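Side-chain contact in surface layer protein (Geobacillus stearothermophilus, PDB 4UJ7), which probably self-assembles into the crystalline surface layer of the bacterial cell, this chain being the fragment of its calcium-binding fifth and sixth domains: residues A[136-141]-A[157-162]. Numbering follows the deposited sequence.
With CA (calcium ion), chain D.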
ATOM      1  N   VAL A 136      -7.613  -1.375  -8.422  1.00 14.45           N
ATOM      2  CA  VAL A 136      -6.658  -1.870  -7.441  1.00 14.78           C
ATOM      3  C   VAL A 136      -5.317  -1.322  -7.873  1.00 15.13           C
ATOM      4  O   VAL A 136      -5.048  -1.175  -9.064  1.00 14.44           O
ATOM      5  CB  VAL A 136      -6.635  -3.418  -7.379  1.00 15.33           C
ATOM      6  CG1 VAL A 136      -5.493  -3.934  -6.513  1.00 15.39           C
ATOM      7  CG2 VAL A 136      -7.979  -3.934  -6.878  1.00 16.49           C
ATOM      8  N   GLN A 137      -4.481  -0.998  -6.892  0.50 15.11           N
ATOM      9  CA  GLN A 137      -3.144  -0.501  -7.149  0.50 15.27           C
ATOM     10  C   GLN A 137      -2.124  -1.408  -6.500  0.50 15.01           C
ATOM     11  O   GLN A 137      -2.227  -1.710  -5.307  0.50 15.22           O
ATOM     12  CB  GLN A 137      -2.996   0.895  -6.563  0.50 16.80           C
ATOM     13  CG  GLN A 137      -3.653   1.972  -7.395  0.50 18.28           C
ATOM     14  CD  GLN A 137      -3.258   3.332  -6.887  0.50 19.57           C
ATOM     15  OE1 GLN A 137      -3.468   3.655  -5.714  0.50 21.66           O
ATOM     16  NE2 GLN A 137      -2.641   4.113  -7.744  0.50 19.92           N
ATOM     17  N   LEU A 138      -1.143  -1.837  -7.291  1.00 14.56           N
ATOM     18  CA  LEU A 138      -0.119  -2.789  -6.833  1.00 14.39           C
ATOM     19  C   LEU A 138       1.292  -2.255  -6.998  1.00 14.41           C
ATOM     20  O   LEU A 138       1.595  -1.553  -7.967  1.00 14.18           O
ATOM     21  CB  LEU A 138      -0.215  -4.093  -7.649  1.00 15.28           C
ATOM     22  CG  LEU A 138      -1.569  -4.805  -7.630  1.00 14.37           C
ATOM     23  CD1 LEU A 138      -1.538  -5.969  -8.612  1.00 15.89           C
ATOM     24  CD2 LEU A 138      -1.974  -5.280  -6.234  1.00 15.15           C
ATOM     25  N   LYS A 139       2.153  -2.590  -6.037  1.00 14.95           N
ATOM     26  CA  LYS A 139       3.594  -2.455  -6.228  1.00 16.03           C
ATOM     27  C   LYS A 139       4.254  -3.803  -5.935  1.00 15.84           C
ATOM     28  O   LYS A 139       3.687  -4.648  -5.240  1.00 16.52           O
ATOM     29  CB  LYS A 139       4.183  -1.355  -5.333  1.00 17.19           C
ATOM     30  CG  LYS A 139       4.054   0.045  -5.928  1.00 18.24           C
ATOM     31  CD  LYS A 139       4.638   1.071  -4.956  1.00 19.56           C
ATOM     32  CE  LYS A 139       4.683   2.449  -5.591  1.00 19.20           C
ATOM     33  NZ  LYS A 139       5.670   2.481  -6.691  1.00 19.38           N
ATOM     34  N   VAL A 140       5.435  -4.000  -6.504  1.00 16.89           N
ATOM     35  CA  VAL A 140       6.233  -5.179  -6.191  1.00 17.46           C
ATOM     36  C   VAL A 140       7.594  -4.720  -5.666  1.00 17.57           C
ATOM     37  O   VAL A 140       8.292  -3.972  -6.345  1.00 17.66           O
ATOM     38  CB  VAL A 140       6.396  -6.127  -7.402  1.00 18.13           C
ATOM     39  CG1 VAL A 140       7.154  -7.387  -6.996  1.00 18.93           C
ATOM     40  CG2 VAL A 140       5.030  -6.530  -7.963  1.00 18.30           C
ATOM     41  N   TYR A 141       7.929  -5.144  -4.443  1.00 17.73           N
ATOM     42  CA  TYR A 141       9.212  -4.803  -3.812  1.00 18.99           C
ATOM     43  C   TYR A 141      10.194  -5.956  -3.783  1.00 19.33           C
ATOM     44  O   TYR A 141       9.812  -7.117  -3.599  1.00 19.57           O
ATOM     45  CB  TYR A 141       9.000  -4.341  -2.370  1.00 19.35           C
ATOM     46  CG  TYR A 141       8.135  -3.114  -2.230  1.00 19.71           C
ATOM     47  CD1 TYR A 141       8.622  -1.859  -2.566  1.00 20.74           C
ATOM     48  CD2 TYR A 141       6.826  -3.219  -1.778  1.00 21.21           C
ATOM     49  CE1 TYR A 141       7.828  -0.727  -2.448  1.00 21.01           C
ATOM     50  CE2 TYR A 141       6.025  -2.103  -1.658  1.00 21.66           C
ATOM     51  CZ  TYR A 141       6.532  -0.867  -1.993  1.00 21.21           C
ATOM     52  OH  TYR A 141       5.741   0.244  -1.850  1.00 23.94           O
ATOM     53  N   VAL A 157       8.445  -5.913 -13.649  1.00 20.12           N
ATOM     54  CA  VAL A 157       7.627  -7.119 -13.645  1.00 20.03           C
ATOM     55  C   VAL A 157       6.544  -7.020 -14.712  1.00 18.94           C
ATOM     56  O   VAL A 157       6.272  -5.939 -15.242  1.00 19.21           O
ATOM     57  CB  VAL A 157       6.983  -7.405 -12.257  1.00 19.59           C
ATOM     58  CG1 VAL A 157       8.034  -7.508 -11.156  1.00 20.51           C
ATOM     59  CG2 VAL A 157       5.939  -6.354 -11.884  1.00 18.20           C
ATOM     60  N   THR A 158       5.943  -8.163 -15.036  1.00 19.75           N
ATOM     61  CA  THR A 158       4.736  -8.200 -15.842  1.00 19.89           C
ATOM     62  C   THR A 158       3.639  -8.870 -15.004  1.00 19.22           C
ATOM     63  O   THR A 158       3.897  -9.874 -14.335  1.00 20.29           O
ATOM     64  CB  THR A 158       4.989  -8.953 -17.165  1.00 22.87           C
ATOM     65  OG1 THR A 158       6.109  -8.355 -17.823  1.00 24.74           O
ATOM     66  CG2 THR A 158       3.781  -8.887 -18.086  1.00 23.89           C
ATOM     67  N   ILE A 159       2.442  -8.278 -14.995  1.00 17.84           N
ATOM     68  CA  ILE A 159       1.304  -8.816 -14.229  1.00 17.99           C
ATOM     69  C   ILE A 159       0.159  -9.120 -15.194  1.00 18.55           C
ATOM     70  O   ILE A 159      -0.267  -8.257 -15.965  1.00 19.59           O
ATOM     71  CB  ILE A 159       0.849  -7.845 -13.108  1.00 18.07           C
ATOM     72  CG1 ILE A 159       2.021  -7.608 -12.139  1.00 19.00           C
ATOM     73  CG2 ILE A 159      -0.339  -8.413 -12.332  1.00 18.32           C
ATOM     74  CD1 ILE A 159       1.699  -6.720 -10.954  1.00 18.22           C
ATOM     75  N   THR A 160      -0.328 -10.360 -15.143  1.00 17.93           N
ATOM     76  CA  THR A 160      -1.361 -10.835 -16.061  1.00 18.62           C
ATOM     77  C   THR A 160      -2.446 -11.620 -15.332  1.00 17.47           C
ATOM     78  O   THR A 160      -2.216 -12.175 -14.254  1.00 18.39           O
ATOM     79  CB  THR A 160      -0.769 -11.772 -17.138  1.00 18.97           C
ATOM     80  OG1 THR A 160      -0.105 -12.876 -16.511  1.00 20.97           O
ATOM     81  CG2 THR A 160       0.220 -11.016 -18.041  1.00 20.52           C
ATOM     82  N   SER A 161      -3.626 -11.662 -15.937  1.00 18.13           N
ATOM     83  CA  SER A 161      -4.689 -12.563 -15.509  1.00 17.67           C
ATOM     84  C   SER A 161      -4.806 -13.685 -16.532  1.00 17.99           C
ATOM     85  O   SER A 161      -4.146 -13.654 -17.575  1.00 18.44           O
ATOM     86  CB  SER A 161      -6.008 -11.803 -15.435  1.00 17.54           C
ATOM     87  OG  SER A 161      -6.345 -11.265 -16.708  1.00 17.76           O
ATOM     88  N   GLU A 162      -5.690 -14.643 -16.260  1.00 17.48           N
ATOM     89  CA  GLU A 162      -5.907 -15.752 -17.192  1.00 16.08           C
ATOM     90  C   GLU A 162      -6.179 -15.259 -18.625  1.00 16.51           C
ATOM     91  O   GLU A 162      -6.887 -14.269 -18.835  1.00 17.21           O
ATOM     92  CB  GLU A 162      -7.042 -16.665 -16.708  1.00 15.62           C
ATOM     93  CG  GLU A 162      -8.372 -15.946 -16.512  1.00 14.98           C
ATOM     94  CD  GLU A 162      -9.498 -16.815 -16.010  1.00 14.23           C
ATOM     95  OE1 GLU A 162      -9.283 -18.048 -15.841  1.00 14.89           O
ATOM     96  OE2 GLU A 162     -10.597 -16.272 -15.764  1.00 13.86           O
TER
HETATM   97 CA    CA D 802     -11.461 -14.214 -15.249  1.00 13.69          CA
HETATM   98  O   HOH W   1     -10.573 -13.136 -17.221  1.00 14.95           O
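The hydrophobic core between two facing sheets of an immunoglobulin-like beta sandwich is bridged here where Leu-138 and Val-140 on strand 135-144 meet Ile-159 and Val-157 on segment 157-162. Strands 135-144 and 158-160 belong to different sheets, and the two segments share no hydrogen bond: the CA atoms of Leu-138 and Ile-159 stand 9.6 Å apart, and methyl groups bridge the gap. CD1 of Leu-138 comes within 4.1 Å of CD1 of Ile-159, the two branched chains running at a slant to each other. With CD1 anti to CA (chi2 -177°), the outer arm of Ile-159 extends toward the other sheet. Nearer the 157 end, CG2 of Val-140 lies 4.0 Å from CG2 of Val-157, and it also skirts CD1 of Ile-159 at 4.5 Å. All four residues are buried; Leu-199 adjoins both Leu-138 and Ile-159, while Tyr-184 packs on Leu-138 and its OH accepts a hydrogen bond from Ile-159 N. Past the core, Glu-162 OE2 binds calcium at 2.3 Å; a water, Asp-165, Asn-167, Glu-197 and Val-169 O also bind it. Such sheet-to-sheet aliphatic packing is typical of the immunoglobulin-like sandwich of BIG2 domains, here with calcium bound where the chain leaves edge strand 158-160.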